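Local coordinates for 3-methyladenine dna-glycosylase (Archaeoglobus fulgidus, PDB 2JHN), which is a DNA repair glycosylase of the helix-hairpin-helix (HhH-GPD) superfamily, with an amino-terminal domain resembling the TATA-box-binding protein, at residues W2-K7 and K75-L80; V144-D149 and L175-L180; E210-F215 and E224-I229; L250-E255 and R263-E268. The protein carries 1 engineered substitution. All coordinates share one frame; numbering follows the deposited sequence.

Interaction 1: residues W2-K7 and K75-L80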
# COMPACT_ATOMS: atom_id res chain seq x y z
N TRP A 2 4.90 13.31 -19.36
CA TRP A 2 3.89 14.13 -18.72
C TRP A 2 4.49 14.54 -17.38
O TRP A 2 5.43 13.91 -16.90
CB TRP A 2 2.60 13.34 -18.51
CG TRP A 2 1.94 12.81 -19.79
CD1 TRP A 2 0.95 13.41 -20.52
CD2 TRP A 2 2.24 11.58 -20.46
NE1 TRP A 2 0.61 12.63 -21.60
CE2 TRP A 2 1.38 11.50 -21.59
CE3 TRP A 2 3.15 10.54 -20.23
CZ2 TRP A 2 1.42 10.41 -22.49
CZ3 TRP A 2 3.18 9.45 -21.12
CH2 TRP A 2 2.33 9.40 -22.24
N ARG A 3 3.93 15.59 -16.80
CA ARG A 3 4.41 16.15 -15.53
C ARG A 3 3.27 16.32 -14.54
O ARG A 3 2.19 16.79 -14.91
CB ARG A 3 5.09 17.51 -15.77
CG ARG A 3 6.41 17.41 -16.51
CD ARG A 3 7.08 18.79 -16.72
NE ARG A 3 8.50 18.62 -17.05
CZ ARG A 3 8.97 18.36 -18.28
NH1 ARG A 3 8.16 18.26 -19.31
NH2 ARG A 3 10.27 18.20 -18.46
N ILE A 4 3.53 15.90 -13.30
CA ILE A 4 2.61 16.14 -12.19
C ILE A 4 3.19 17.26 -11.34
O ILE A 4 4.21 17.08 -10.68
CB ILE A 4 2.45 14.87 -11.29
CG1 ILE A 4 1.88 13.69 -12.08
CG2 ILE A 4 1.56 15.19 -10.06
CD1 ILE A 4 1.83 12.39 -11.27
N GLU A 5 2.52 18.41 -11.34
CA GLU A 5 3.00 19.59 -10.59
C GLU A 5 2.35 19.68 -9.23
O GLU A 5 1.13 19.68 -9.13
CB GLU A 5 2.74 20.87 -11.39
CG GLU A 5 3.37 20.88 -12.78
CD GLU A 5 4.89 20.93 -12.76
OE1 GLU A 5 5.53 21.13 -11.69
OE2 GLU A 5 5.47 20.77 -13.86
N LEU A 6 3.17 19.76 -8.19
CA LEU A 6 2.71 19.72 -6.79
C LEU A 6 2.74 21.12 -6.19
O LEU A 6 3.58 21.94 -6.58
CB LEU A 6 3.63 18.82 -5.96
CG LEU A 6 4.01 17.44 -6.52
CD1 LEU A 6 4.94 16.72 -5.56
CD2 LEU A 6 2.77 16.63 -6.82
N LYS A 7 1.86 21.38 -5.22
CA LYS A 7 1.90 22.66 -4.48
C LYS A 7 3.01 22.69 -3.44
O LYS A 7 3.58 23.75 -3.15
CB LYS A 7 0.53 23.01 -3.87
CG LYS A 7 0.40 24.48 -3.46
CD LYS A 7 -0.86 24.75 -2.66
CE LYS A 7 -0.83 26.16 -2.08
NZ LYS A 7 -1.96 26.39 -1.11
N LYS A 75 -4.58 8.14 -10.73
CA LYS A 75 -4.15 6.86 -10.13
C LYS A 75 -2.81 7.04 -9.42
O LYS A 75 -2.63 6.55 -8.31
CB LYS A 75 -4.02 5.76 -11.17
CG LYS A 75 -5.36 5.19 -11.74
CD LYS A 75 -5.03 4.05 -12.76
CE LYS A 75 -6.09 2.92 -12.78
NZ LYS A 75 -5.60 1.68 -13.53
N LEU A 76 -1.87 7.74 -10.06
CA LEU A 76 -0.53 7.89 -9.46
C LEU A 76 -0.50 8.83 -8.26
O LEU A 76 0.24 8.59 -7.30
CB LEU A 76 0.50 8.35 -10.49
CG LEU A 76 0.72 7.37 -11.65
CD1 LEU A 76 1.63 8.03 -12.70
CD2 LEU A 76 1.30 6.05 -11.17
N VAL A 77 -1.28 9.90 -8.32
CA VAL A 77 -1.38 10.85 -7.21
C VAL A 77 -1.90 10.11 -5.95
O VAL A 77 -1.36 10.27 -4.86
CB VAL A 77 -2.31 12.03 -7.55
CG1 VAL A 77 -2.68 12.83 -6.28
CG2 VAL A 77 -1.63 12.95 -8.60
N GLU A 78 -2.94 9.32 -6.14
CA GLU A 78 -3.56 8.57 -5.04
C GLU A 78 -2.61 7.45 -4.53
O GLU A 78 -2.45 7.23 -3.30
CB GLU A 78 -4.88 7.98 -5.53
CG GLU A 78 -5.62 7.21 -4.42
CD GLU A 78 -6.83 6.48 -4.93
OE1 GLU A 78 -6.77 5.91 -6.05
OE2 GLU A 78 -7.83 6.43 -4.18
N TYR A 79 -1.99 6.72 -5.45
CA TYR A 79 -1.14 5.58 -5.07
C TYR A 79 0.17 5.99 -4.36
O TYR A 79 0.59 5.38 -3.36
CB TYR A 79 -0.81 4.75 -6.31
CG TYR A 79 0.11 3.58 -6.03
CD1 TYR A 79 -0.39 2.41 -5.44
CD2 TYR A 79 1.48 3.62 -6.38
CE1 TYR A 79 0.43 1.31 -5.18
CE2 TYR A 79 2.32 2.52 -6.13
CZ TYR A 79 1.77 1.36 -5.54
OH TYR A 79 2.54 0.24 -5.25
N LEU A 80 0.83 7.00 -4.92
CA LEU A 80 2.12 7.48 -4.38
C LEU A 80 1.92 8.46 -3.23
O LEU A 80 2.87 8.75 -2.50
CB LEU A 80 2.96 8.13 -5.51
CG LEU A 80 3.31 7.22 -6.71
CD1 LEU A 80 3.83 8.07 -7.90
CD2 LEU A 80 4.33 6.17 -6.32

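Interaction 2: residues V144-D149 and L175-L180. With MBO (mercuribenzoic acid), chain C.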
# COMPACT_ATOMS: atom_id res chain seq x y z
N VAL A 144 3.58 -12.60 -9.12
CA VAL A 144 3.67 -11.61 -10.19
C VAL A 144 4.50 -12.20 -11.34
O VAL A 144 4.17 -12.02 -12.50
CB VAL A 144 4.32 -10.31 -9.65
CG1 VAL A 144 4.75 -9.34 -10.79
CG2 VAL A 144 3.35 -9.66 -8.70
N GLY A 145 5.58 -12.88 -10.98
CA GLY A 145 6.52 -13.40 -11.99
C GLY A 145 5.79 -14.40 -12.88
O GLY A 145 5.91 -14.36 -14.12
N ARG A 146 5.00 -15.26 -12.27
CA ARG A 146 4.37 -16.34 -13.04
C ARG A 146 3.02 -15.99 -13.66
O ARG A 146 2.67 -16.47 -14.75
CB ARG A 146 4.27 -17.59 -12.18
CG ARG A 146 3.69 -18.80 -12.96
CD ARG A 146 4.01 -20.09 -12.23
NE ARG A 146 5.45 -20.34 -12.26
CZ ARG A 146 6.09 -21.18 -11.46
NH1 ARG A 146 5.42 -21.89 -10.54
NH2 ARG A 146 7.40 -21.33 -11.59
N PHE A 147 2.24 -15.18 -12.95
CA PHE A 147 0.84 -14.95 -13.31
C PHE A 147 0.52 -13.49 -13.64
O PHE A 147 -0.56 -13.17 -14.14
CB PHE A 147 -0.08 -15.52 -12.22
CG PHE A 147 0.11 -17.01 -11.96
CD1 PHE A 147 -0.18 -17.96 -12.95
CD2 PHE A 147 0.59 -17.46 -10.72
CE1 PHE A 147 0.00 -19.35 -12.70
CE2 PHE A 147 0.78 -18.82 -10.47
CZ PHE A 147 0.49 -19.77 -11.47
N GLY A 148 1.45 -12.58 -13.35
CA GLY A 148 1.23 -11.17 -13.62
C GLY A 148 1.46 -10.78 -15.06
O GLY A 148 2.09 -11.51 -15.83
N ASP A 149 0.95 -9.61 -15.43
CA ASP A 149 1.23 -9.04 -16.74
C ASP A 149 2.68 -8.60 -16.85
O ASP A 149 3.31 -8.24 -15.85
CB ASP A 149 0.31 -7.85 -17.02
CG ASP A 149 -1.08 -8.28 -17.44
OD1 ASP A 149 -1.20 -9.00 -18.47
OD2 ASP A 149 -2.05 -7.89 -16.76
N LEU A 175 -1.18 -21.23 -7.13
CA LEU A 175 -0.79 -20.38 -6.00
C LEU A 175 0.01 -21.15 -4.95
O LEU A 175 1.00 -20.62 -4.45
CB LEU A 175 -2.02 -19.69 -5.37
CG LEU A 175 -2.86 -18.79 -6.30
CD1 LEU A 175 -3.97 -18.10 -5.52
CD2 LEU A 175 -2.02 -17.78 -7.07
N ARG A 176 -0.39 -22.39 -4.64
CA ARG A 176 0.36 -23.22 -3.68
C ARG A 176 1.77 -23.47 -4.19
O ARG A 176 2.71 -23.47 -3.41
CB ARG A 176 -0.33 -24.56 -3.38
CG ARG A 176 -1.70 -24.45 -2.73
CD ARG A 176 -2.25 -25.83 -2.38
NE ARG A 176 -1.40 -26.46 -1.37
CZ ARG A 176 -1.40 -27.76 -1.10
NH1 ARG A 176 -2.20 -28.60 -1.78
NH2 ARG A 176 -0.60 -28.24 -0.16
N GLU A 177 1.89 -23.70 -5.49
CA GLU A 177 3.19 -23.92 -6.12
C GLU A 177 4.14 -22.74 -5.93
O GLU A 177 5.33 -22.92 -5.74
CB GLU A 177 3.01 -24.24 -7.60
CG GLU A 177 2.40 -25.63 -7.81
CD GLU A 177 2.08 -25.96 -9.28
OE1 GLU A 177 2.37 -25.16 -10.22
OE2 GLU A 177 1.52 -27.06 -9.47
N CYS A 178 3.58 -21.53 -5.92
CA CYS A 178 4.39 -20.33 -5.75
C CYS A 178 4.77 -20.09 -4.27
O CYS A 178 5.57 -19.21 -3.97
CB CYS A 178 3.65 -19.11 -6.32
SG CYS A 178 3.50 -19.05 -8.16
N GLY A 179 4.20 -20.89 -3.37
CA GLY A 179 4.55 -20.84 -1.94
C GLY A 179 3.41 -20.61 -0.96
O GLY A 179 3.60 -20.70 0.26
N LEU A 180 2.22 -20.29 -1.47
CA LEU A 180 1.06 -20.02 -0.61
C LEU A 180 0.47 -21.27 0.04
O LEU A 180 0.33 -22.31 -0.61
CB LEU A 180 -0.05 -19.28 -1.39
CG LEU A 180 0.01 -17.77 -1.59
CD1 LEU A 180 1.15 -17.39 -2.51
CD2 LEU A 180 -1.30 -17.30 -2.19
HG MBO C . 5.72 -18.74 -8.80
CE1 MBO C . 7.87 -18.39 -9.47
CE2 MBO C . 8.86 -19.27 -9.05
CE3 MBO C . 10.16 -19.05 -9.47
CE4 MBO C . 10.45 -17.95 -10.28
CE5 MBO C . 9.45 -17.08 -10.70
CE6 MBO C . 8.14 -17.30 -10.29
CZ MBO C . 11.86 -17.71 -10.72
OZ1 MBO C . 12.10 -16.82 -11.55
OZ2 MBO C . 12.77 -18.40 -10.22
O HOH W 1 2.34 -22.27 -10.28

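Interaction 3: residues E210-F215 and E224-I229. Engineered in segment 224-229: I229 (natural residue Met). With NA (sodium ion), chain E.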
# COMPACT_ATOMS: atom_id res chain seq x y z
N GLU A 210 -18.18 -5.12 6.67
CA GLU A 210 -19.03 -6.31 6.75
C GLU A 210 -18.89 -7.20 5.52
O GLU A 210 -18.98 -8.41 5.62
CB GLU A 210 -20.50 -5.92 6.98
CG GLU A 210 -20.77 -5.38 8.37
CD GLU A 210 -20.55 -6.41 9.47
OE1 GLU A 210 -20.96 -7.58 9.29
OE2 GLU A 210 -19.99 -6.05 10.53
N TYR A 211 -18.62 -6.60 4.36
CA TYR A 211 -18.35 -7.39 3.17
C TYR A 211 -17.05 -8.18 3.32
O TYR A 211 -17.02 -9.41 3.12
CB TYR A 211 -18.34 -6.52 1.93
CG TYR A 211 -17.91 -7.24 0.66
CD1 TYR A 211 -18.79 -8.09 -0.02
CD2 TYR A 211 -16.62 -7.06 0.15
CE1 TYR A 211 -18.38 -8.76 -1.19
CE2 TYR A 211 -16.19 -7.70 -1.01
CZ TYR A 211 -17.09 -8.56 -1.68
OH TYR A 211 -16.69 -9.18 -2.84
N LEU A 212 -15.98 -7.49 3.70
CA LEU A 212 -14.67 -8.17 3.82
C LEU A 212 -14.74 -9.30 4.85
O LEU A 212 -14.34 -10.41 4.56
CB LEU A 212 -13.56 -7.16 4.16
CG LEU A 212 -13.30 -6.20 2.99
CD1 LEU A 212 -12.55 -4.97 3.50
CD2 LEU A 212 -12.51 -6.94 1.91
N THR A 213 -15.32 -9.03 6.01
CA THR A 213 -15.33 -9.99 7.10
C THR A 213 -16.34 -11.11 6.86
O THR A 213 -16.29 -12.13 7.56
CB THR A 213 -15.57 -9.35 8.50
OG1 THR A 213 -16.79 -8.58 8.47
CG2 THR A 213 -14.40 -8.45 8.90
N SER A 214 -17.22 -10.93 5.88
CA SER A 214 -18.16 -11.98 5.47
C SER A 214 -17.47 -13.20 4.82
O SER A 214 -18.08 -14.28 4.70
CB SER A 214 -19.28 -11.40 4.57
OG SER A 214 -18.89 -11.37 3.21
N PHE A 215 -16.22 -13.03 4.38
CA PHE A 215 -15.44 -14.16 3.89
C PHE A 215 -14.79 -14.91 5.06
O PHE A 215 -14.22 -14.30 5.95
CB PHE A 215 -14.37 -13.67 2.90
CG PHE A 215 -14.95 -13.11 1.62
CD1 PHE A 215 -15.12 -13.93 0.50
CD2 PHE A 215 -15.34 -11.78 1.54
CE1 PHE A 215 -15.67 -13.41 -0.68
CE2 PHE A 215 -15.88 -11.25 0.35
CZ PHE A 215 -16.04 -12.06 -0.74
N GLU A 224 -9.58 -4.30 8.43
CA GLU A 224 -9.13 -2.92 8.75
C GLU A 224 -7.87 -2.53 8.01
O GLU A 224 -7.76 -1.36 7.57
CB GLU A 224 -8.99 -2.69 10.26
CG GLU A 224 -10.34 -2.84 11.00
CD GLU A 224 -10.26 -2.56 12.48
OE1 GLU A 224 -9.12 -2.58 13.04
OE2 GLU A 224 -11.35 -2.30 13.06
N LEU A 225 -6.94 -3.46 7.85
CA LEU A 225 -5.74 -3.19 7.03
C LEU A 225 -6.15 -2.89 5.56
O LEU A 225 -5.71 -1.89 4.99
CB LEU A 225 -4.77 -4.39 7.09
CG LEU A 225 -3.36 -4.23 6.55
CD1 LEU A 225 -2.64 -3.17 7.42
CD2 LEU A 225 -2.67 -5.61 6.66
N VAL A 226 -7.03 -3.70 5.00
CA VAL A 226 -7.53 -3.44 3.61
C VAL A 226 -8.17 -2.07 3.53
O VAL A 226 -7.85 -1.29 2.63
CB VAL A 226 -8.50 -4.53 3.14
CG1 VAL A 226 -9.29 -4.08 1.87
CG2 VAL A 226 -7.72 -5.85 2.88
N LEU A 227 -9.07 -1.78 4.47
CA LEU A 227 -9.79 -0.52 4.48
C LEU A 227 -8.83 0.68 4.42
O LEU A 227 -9.05 1.61 3.66
CB LEU A 227 -10.69 -0.43 5.72
CG LEU A 227 -12.06 -1.12 5.47
CD1 LEU A 227 -12.73 -1.47 6.77
CD2 LEU A 227 -12.95 -0.17 4.68
N SER A 228 -7.78 0.63 5.20
CA SER A 228 -6.83 1.76 5.29
C SER A 228 -5.82 1.76 4.14
O SER A 228 -5.65 2.79 3.45
CB SER A 228 -6.12 1.75 6.64
OG SER A 228 -5.55 0.49 6.93
N ILE A 229 -5.15 0.64 3.94
CA ILE A 229 -4.02 0.60 2.99
C ILE A 229 -4.39 0.38 1.52
O ILE A 229 -3.60 0.73 0.64
CB ILE A 229 -2.83 -0.33 3.44
CG1 ILE A 229 -3.10 -1.81 3.14
CG2 ILE A 229 -2.46 -0.09 4.94
CD1 ILE A 229 -1.87 -2.77 3.36
NA NA E . -14.62 -13.58 8.26
O HOH W 2 -13.25 -15.36 9.24
O HOH W 3 -15.11 -12.92 10.64

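Interaction 4: residues L250-E255 and R263-E268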
# COMPACT_ATOMS: atom_id res chain seq x y z
N LEU A 250 6.14 5.27 21.07
CA LEU A 250 5.91 6.70 21.02
C LEU A 250 5.30 7.29 22.28
O LEU A 250 5.74 8.36 22.73
CB LEU A 250 5.00 7.05 19.84
CG LEU A 250 5.67 7.26 18.49
CD1 LEU A 250 4.59 7.48 17.45
CD2 LEU A 250 6.64 8.44 18.52
N TYR A 251 4.29 6.63 22.84
CA TYR A 251 3.45 7.23 23.85
C TYR A 251 3.51 6.57 25.22
O TYR A 251 2.98 7.12 26.20
CB TYR A 251 1.99 7.24 23.38
CG TYR A 251 1.69 8.26 22.29
CD1 TYR A 251 1.51 9.62 22.60
CD2 TYR A 251 1.55 7.86 20.96
CE1 TYR A 251 1.22 10.56 21.60
CE2 TYR A 251 1.27 8.79 19.96
CZ TYR A 251 1.11 10.13 20.27
OH TYR A 251 0.82 11.05 19.28
N PHE A 252 4.06 5.37 25.29
CA PHE A 252 4.00 4.56 26.50
C PHE A 252 5.39 4.07 26.88
O PHE A 252 5.53 3.05 27.56
CB PHE A 252 3.02 3.38 26.34
CG PHE A 252 1.58 3.80 26.19
CD1 PHE A 252 0.75 3.89 27.31
CD2 PHE A 252 1.05 4.11 24.93
CE1 PHE A 252 -0.58 4.28 27.18
CE2 PHE A 252 -0.28 4.50 24.79
CZ PHE A 252 -1.10 4.59 25.92
N ASN A 253 6.40 4.80 26.42
CA ASN A 253 7.81 4.49 26.68
C ASN A 253 8.20 3.01 26.47
O ASN A 253 8.96 2.44 27.26
CB ASN A 253 8.21 4.97 28.08
CG ASN A 253 9.68 5.32 28.19
OD1 ASN A 253 10.18 6.18 27.47
ND2 ASN A 253 10.39 4.65 29.10
N GLY A 254 7.66 2.40 25.42
CA GLY A 254 8.03 1.04 25.06
C GLY A 254 7.30 -0.06 25.79
O GLY A 254 7.51 -1.23 25.51
N GLU A 255 6.43 0.30 26.74
CA GLU A 255 5.59 -0.69 27.42
C GLU A 255 4.45 -1.10 26.48
O GLU A 255 3.54 -0.31 26.24
CB GLU A 255 5.04 -0.13 28.74
CG GLU A 255 6.10 0.03 29.85
CD GLU A 255 6.75 -1.29 30.25
OE1 GLU A 255 6.07 -2.14 30.87
OE2 GLU A 255 7.95 -1.48 29.95
N ARG A 263 -6.30 1.83 19.90
CA ARG A 263 -7.50 2.44 19.34
C ARG A 263 -7.93 3.72 20.03
O ARG A 263 -8.38 4.67 19.38
CB ARG A 263 -8.67 1.45 19.37
CG ARG A 263 -9.06 0.98 18.03
CD ARG A 263 -10.11 -0.10 18.09
NE ARG A 263 -9.81 -1.04 17.03
CZ ARG A 263 -9.33 -2.27 17.22
NH1 ARG A 263 -9.11 -2.73 18.45
NH2 ARG A 263 -9.09 -3.03 16.17
N GLU A 264 -7.80 3.73 21.36
CA GLU A 264 -8.18 4.86 22.18
C GLU A 264 -7.26 6.05 21.88
O GLU A 264 -7.74 7.16 21.64
CB GLU A 264 -8.14 4.45 23.67
CG GLU A 264 -8.48 5.53 24.69
CD GLU A 264 -7.85 5.26 26.06
OE1 GLU A 264 -7.84 4.10 26.52
OE2 GLU A 264 -7.36 6.23 26.67
N ILE A 265 -5.94 5.80 21.85
CA ILE A 265 -4.93 6.78 21.41
C ILE A 265 -5.20 7.37 20.02
O ILE A 265 -5.18 8.60 19.83
CB ILE A 265 -3.48 6.20 21.48
CG1 ILE A 265 -2.88 6.41 22.87
CG2 ILE A 265 -2.54 6.86 20.42
CD1 ILE A 265 -2.86 7.90 23.31
N ALA A 266 -5.45 6.50 19.04
CA ALA A 266 -5.78 6.98 17.69
C ALA A 266 -7.00 7.88 17.66
O ALA A 266 -7.00 8.92 17.00
CB ALA A 266 -5.96 5.79 16.74
N ARG A 267 -8.05 7.51 18.41
CA ARG A 267 -9.24 8.34 18.51
C ARG A 267 -8.90 9.71 19.09
O ARG A 267 -9.32 10.72 18.56
CB ARG A 267 -10.32 7.67 19.37
CG ARG A 267 -11.30 6.82 18.60
CD ARG A 267 -12.51 6.42 19.47
NE ARG A 267 -12.14 5.85 20.77
CZ ARG A 267 -11.85 4.57 21.00
NH1 ARG A 267 -11.91 3.66 20.03
NH2 ARG A 267 -11.52 4.18 22.22
N GLU A 268 -8.12 9.71 20.17
CA GLU A 268 -7.78 10.94 20.89
C GLU A 268 -6.77 11.85 20.17
O GLU A 268 -6.90 13.08 20.20
CB GLU A 268 -7.31 10.62 22.33
CG GLU A 268 -8.38 9.94 23.21
CD GLU A 268 -7.85 9.43 24.56
OE1 GLU A 268 -6.65 9.11 24.68
OE2 GLU A 268 -8.66 9.34 25.51

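Interaction 1: residues W2-K7 and K75-L80
I4 meets L76 and V77 where strand 2-5, at one edge of the antiparallel five-stranded sheet, faces helix 69-80. This is the helix-on-sheet packing of a TATA-box-binding-protein-like domain, and it is apolar throughout, with no hydrogen bond between the two segments. From its CB, which points at the helix, the I4 side chain forks into two branches. CG2 stands anti to the backbone N and goes to V77 alone, its methyl lying 4.2 Å from V77 CG2, with the two side chains crossing at a slant. The other branch runs through CG1 and on to CD1 in an extended line (chi2 174°), carrying the end of the chain to L76. There CD1 of I4 lies 4.3 Å from CB of L76, and it also comes 4.4 Å from CG2 of V77. These spacings describe gentle van der Waals contact rather than tight interlocking. W69 and R73, one helical turn or more earlier, also touch I4, and V60 of the neighbouring strand 57-62 touches both I4 and L76, so the isoleucine fills a junction between sheet and helix. Further along the leucine, CD1 of L76 comes within 4.6 Å of CD1 of I4.

Interaction 2: residues V144-D149 and L175-L180
The guanidinium of R146 has the mercury of the mercuribenzoic acid over one face, 3.5 Å above its plane and displaced toward the rim, while E177 CB of the other segment approaches at the edge. The ligand's ring lies over that same face through CE1, and R146 NH2 is 3.6 Å from its CE2. Water 1 also lies at that edge, in the plane. The ring of F147 carries R146 CG on one face, over its centre, and C178 SG comes to it obliquely, 3.6 Å from CE2. The sulfur sits 4.8 Å from the centroid of the F147 ring, an oblique sulfur-aromatic contact, 69° off the ring normal, made by a sulfur that also holds mercury. With CG anti to the backbone N (chi1 -177°) and a bend at chi3, the arginine leans across F147 and lays the face of its guanidinium against the metal. The contact joins the end of helix 133-147 to the end of helix 164-177 in the HhH-GPD region, and the second helix is closed by a Schellman motif at G179. E177 lies near R146, yet R146 NH1 and E177 OE1, 4.5 Å apart, are too distant for a salt bridge, and the oxygen is well off the guanidinium plane, so only the charges are near each other. Water 1 bridges them instead: it accepts from R146 NH1 at 3.1 Å and donates to E177 OE1 at 2.9 Å. K142 completes the ligand pocket. C178 SG binds the mercury at 2.3 Å, the familiar reaction of an organomercurial with a cysteine, which implies that the sulfur has probably lost its proton and binds as a thiolate.

Interaction 3: residues E210-F215 and E224-I229
S214 OG donates to Y211 O at 2.7 Å, the shortest hydrogen bond within these segments, beside the place where L212 packs against V226 and L227. It lies near the end of helix 205-213, where the chain enters the hairpin of the helix-hairpin-helix motif; helix 220-229 is the second arm. The donor comes in at 134° to the Y211 carbonyl and tilts 17° from its plane. Beyond that turn a sodium ion is held by main-chain oxygens, T213 O at 2.3 Å and F215 O at 2.5 Å, together with two waters and I218 O; the ion thus ties together three main-chain oxygens of the hairpin and probably steadies its path. The contact between the two arms is buried and wholly apolar. L212 reaches it through one methyl: CD1 lies 3.8 Å from V226 CG1 and more loosely by L227 CG. V226 aims CB at the partner helix, and with CG1 anti to its backbone N (chi1 166°) that branch takes the closest touch. I122 of helix 118-127 packs on both L212 and V226. On the flank, the F215 ring turns its edge to Y211, with F215 CE2 3.6 Å above one face of the tyrosine ring.

Interaction 4: residues L250-E255 and R263-E268
F252 and I265 form the tight part of a contact between two consecutive helices, 241-251 and 259-270, in the helical HhH-GPD region. The first helix gives way at F252 to a type I' beta turn, and the chain then comes round to the second. I265 carries its share alone, offering different branches to two aromatic rings. Its CG1 lies near the plane of the F252 ring, at the edge, 3.8 Å from CE2 and 4.0 Å from CZ of F252. The phenylalanine and isoleucine therefore meet edge-on, their side chains running past one another in opposite directions. CG2, anti to the I265 backbone N and beside its carbonyl carbon, is turned to Y251 and comes 4.2 Å from its CD2 in an oblique approach, a looser touch than that of CG1. F270, from the same helix as I265, packs on both I265 and Y251, and K261 touches F252 from the preceding turn. The tyrosine also reaches away from the pair, its OH making a weak hydrogen bond to D95.

Solvent reaches each segment separately. On the second helix R267 and E268 are exposed positions, while N253, G254 and E255, the bend of the turn, make up the exposed flank of the first segment. N253 and G254 both have positive phi (47° and 84°), as a type I' turn requires, and E255 N bonds F252 O at 3.0 Å.

Overall arrangement
The four contacts follow one another along the chain without interleaving. Interaction 1 belongs to the TATA-box-binding-protein-like range, whereas interactions 2, 3 and 4 fall within the HhH-GPD range. Of the three HhH-GPD contacts, interaction 3 comes nearest interaction 1, about 7 Å between nearest atoms. Interactions 3 and 4 touch directly: E224 OE1 and R263 NH2 form a salt bridge of 3.2 Å, and D239 is a second partner of that guanidinium. The two ligand-bearing contacts, the mercurial at interaction 2 and the sodium at interaction 3, have centres 23 Å apart. Interactions 2 and 4 lie on opposite sides of the chain's centre, 38 Å between centres.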